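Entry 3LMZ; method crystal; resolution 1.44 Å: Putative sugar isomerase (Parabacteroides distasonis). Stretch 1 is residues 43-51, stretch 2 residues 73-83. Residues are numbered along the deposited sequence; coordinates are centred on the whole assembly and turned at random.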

# COMPACT_ATOMS: atom_id res chain seq x y z
N ASP A 43 -4.15 6.67 8.10
CA ASP A 43 -4.69 6.07 9.33
C ASP A 43 -3.61 5.60 10.30
O ASP A 43 -3.75 4.59 10.97
CB ASP A 43 -5.68 4.96 9.01
CG ASP A 43 -6.57 4.54 10.19
OD1 ASP A 43 -6.93 5.40 11.04
OD2 ASP A 43 -6.93 3.32 10.28
N ILE A 44 -2.55 6.40 10.43
CA ILE A 44 -1.43 6.12 11.32
C ILE A 44 -1.49 7.14 12.47
O ILE A 44 -1.63 8.34 12.21
CB ILE A 44 -0.05 6.20 10.57
CG1 ILE A 44 0.02 5.09 9.50
CG2 ILE A 44 1.13 6.18 11.57
CD1 ILE A 44 1.25 5.15 8.56
N HIS A 45 -1.32 6.64 13.69
CA HIS A 45 -1.65 7.41 14.89
C HIS A 45 -0.45 7.66 15.78
O HIS A 45 -0.62 8.23 16.82
CB HIS A 45 -2.84 6.70 15.62
CG HIS A 45 -4.02 6.64 14.74
ND1 HIS A 45 -4.78 7.76 14.47
CD2 HIS A 45 -4.54 5.64 14.00
CE1 HIS A 45 -5.71 7.44 13.58
NE2 HIS A 45 -5.57 6.16 13.27
N TYR A 46 0.75 7.25 15.32
CA TYR A 46 1.94 7.40 16.15
C TYR A 46 3.11 7.92 15.30
O TYR A 46 3.35 7.39 14.25
CB TYR A 46 2.32 6.05 16.80
CG TYR A 46 1.23 5.56 17.72
CD1 TYR A 46 1.08 6.10 18.98
CD2 TYR A 46 0.39 4.55 17.33
CE1 TYR A 46 0.08 5.69 19.84
CE2 TYR A 46 -0.64 4.13 18.16
CZ TYR A 46 -0.77 4.71 19.42
OH TYR A 46 -1.79 4.27 20.27
N LEU A 47 3.85 8.88 15.88
CA LEU A 47 4.98 9.53 15.23
C LEU A 47 6.14 9.55 16.25
O LEU A 47 5.97 10.00 17.39
CB LEU A 47 4.62 10.95 14.83
CG LEU A 47 5.72 11.81 14.23
CD1 LEU A 47 6.30 11.20 12.92
CD2 LEU A 47 5.29 13.30 14.03
N CYS A 48 7.32 9.14 15.77
CA CYS A 48 8.52 9.33 16.54
C CYS A 48 9.07 10.72 16.22
O CYS A 48 9.21 11.08 15.04
CB CYS A 48 9.54 8.23 16.26
SG CYS A 48 10.83 8.17 17.57
N ILE A 49 9.37 11.53 17.26
CA ILE A 49 9.59 12.96 17.08
C ILE A 49 11.06 13.26 16.79
O ILE A 49 11.92 12.97 17.66
CB ILE A 49 9.18 13.73 18.38
CG1 ILE A 49 7.72 13.42 18.77
CG2 ILE A 49 9.43 15.26 18.22
CD1 ILE A 49 7.35 13.96 20.19
N LYS A 50 11.32 13.98 15.68
CA LYS A 50 12.64 14.41 15.26
C LYS A 50 12.84 15.91 15.47
O LYS A 50 11.89 16.67 15.46
CB LYS A 50 12.91 14.02 13.81
CG LYS A 50 13.29 12.56 13.59
CD LYS A 50 14.58 12.11 14.16
CE LYS A 50 15.78 12.76 13.52
NZ LYS A 50 17.04 12.17 14.00
N ASP A 51 14.11 16.26 15.69
CA ASP A 51 14.48 17.63 15.94
C ASP A 51 14.11 18.61 14.83
O ASP A 51 13.82 19.77 15.09
CB ASP A 51 15.97 17.75 16.30
CG ASP A 51 16.95 17.22 15.20
OD1 ASP A 51 16.50 16.68 14.18
OD2 ASP A 51 18.18 17.35 15.44
N HIS A 73 -4.66 15.98 14.24
CA HIS A 73 -4.51 14.99 13.20
C HIS A 73 -4.55 13.56 13.69
O HIS A 73 -4.19 12.64 12.97
CB HIS A 73 -3.22 15.28 12.40
CG HIS A 73 -3.25 16.60 11.72
ND1 HIS A 73 -3.90 16.82 10.52
CD2 HIS A 73 -2.85 17.81 12.16
CE1 HIS A 73 -3.82 18.11 10.22
NE2 HIS A 73 -3.17 18.73 11.19
N LYS A 74 -4.98 13.38 14.95
CA LYS A 74 -5.13 12.06 15.56
C LYS A 74 -3.81 11.31 15.60
O LYS A 74 -3.80 10.09 15.54
CB LYS A 74 -6.26 11.25 14.88
CG LYS A 74 -7.62 11.99 15.12
CD LYS A 74 -8.48 12.04 13.98
CE LYS A 74 -8.04 13.01 12.89
NZ LYS A 74 -8.90 12.87 11.66
N VAL A 75 -2.75 12.05 15.90
CA VAL A 75 -1.41 11.50 16.08
C VAL A 75 -0.87 11.81 17.46
O VAL A 75 -1.06 12.88 17.98
CB VAL A 75 -0.42 12.10 15.01
CG1 VAL A 75 1.03 11.71 15.26
CG2 VAL A 75 -0.86 11.68 13.54
N THR A 76 -0.22 10.81 18.03
CA THR A 76 0.52 10.86 19.29
C THR A 76 2.02 10.78 18.99
O THR A 76 2.50 9.82 18.33
CB THR A 76 0.12 9.68 20.22
OG1 THR A 76 -1.28 9.80 20.55
CG2 THR A 76 0.98 9.70 21.49
N GLY A 77 2.77 11.77 19.50
CA GLY A 77 4.20 11.70 19.50
C GLY A 77 4.63 10.78 20.63
O GLY A 77 4.55 11.14 21.80
N TYR A 78 5.13 9.58 20.29
CA TYR A 78 5.30 8.50 21.27
C TYR A 78 6.70 8.36 21.87
O TYR A 78 6.87 7.66 22.91
CB TYR A 78 4.83 7.16 20.71
CG TYR A 78 5.83 6.51 19.78
CD1 TYR A 78 5.84 6.75 18.41
CD2 TYR A 78 6.77 5.62 20.28
CE1 TYR A 78 6.81 6.13 17.56
CE2 TYR A 78 7.72 5.02 19.45
CZ TYR A 78 7.72 5.26 18.07
OH TYR A 78 8.66 4.69 17.23
N ALA A 79 7.68 8.95 21.19
CA ALA A 79 9.07 8.91 21.61
C ALA A 79 9.76 10.06 20.88
O ALA A 79 9.19 10.70 20.00
CB ALA A 79 9.68 7.56 21.22
N VAL A 80 10.99 10.29 21.32
CA VAL A 80 11.87 11.25 20.63
C VAL A 80 13.12 10.55 20.06
O VAL A 80 13.68 9.64 20.74
CB VAL A 80 12.33 12.43 21.55
CG1 VAL A 80 11.12 13.36 21.93
CG2 VAL A 80 13.06 11.95 22.83
N GLY A 81 13.50 10.97 18.85
CA GLY A 81 14.76 10.51 18.23
C GLY A 81 14.56 9.78 16.94
O GLY A 81 13.46 9.75 16.42
N PRO A 82 15.62 9.14 16.43
CA PRO A 82 16.93 9.08 17.05
C PRO A 82 17.62 10.41 17.33
O PRO A 82 17.61 11.32 16.52
CB PRO A 82 17.77 8.29 16.04
CG PRO A 82 16.75 7.47 15.23
CD PRO A 82 15.47 8.26 15.26
N ILE A 83 18.26 10.50 18.48
CA ILE A 83 19.09 11.63 18.89
C ILE A 83 20.52 11.10 19.09
O ILE A 83 20.74 10.23 19.93
CB ILE A 83 18.61 12.28 20.23
CG1 ILE A 83 17.14 12.77 20.13
CG2 ILE A 83 19.57 13.44 20.60
CD1 ILE A 83 16.51 13.21 21.42
O HOH W 1 -3.99 9.93 12.22
O HOH W 2 -3.01 9.06 18.58
O HOH W 3 15.78 14.21 16.78

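Two parallel strands, 46-49 and 76-83, pair here through a backbone hydrogen-bond ladder that is interrupted by a bulge and extended at each end by a basic side chain. Thr76 N donates to His45 O (2.9 Å), Leu47 N to Thr76 O (3.0 Å) and Tyr78 N to Leu47 O (3.0 Å). The next rung is Ile49 N to Ala79 O (2.9 Å), followed by Gly81 N to Ile49 O (2.8 Å). Leu47 pairs with Gly77 but Ile49 with Val80, so the second strand spends one extra residue: Tyr78, whose phi/psi of -97/-18 lies outside the extended range. Its ring turns back over the first strand, with CE1 3.7 Å from Cys48 CB.

Gly77 suits its site because an ideal CB would lie 2.7 Å from Ile49 CD1. Gly81, at phi 119°, adopts a backbone conformation that itself calls for glycine, just before the cis peptide bond to Pro82. On the face shared by Leu47 and Ile49, branched aliphatic side chains pack: Leu47 CB meets Val75 CG1 at 3.7 Å.

At one end, His45 ND1 donates to Lys74 O (2.7 Å) while its NE2 donates to Asp43 OD1 (2.7 Å), using both ring nitrogens. At the other, the long Lys50 side chain carries NZ to Pro82 O (2.7 Å).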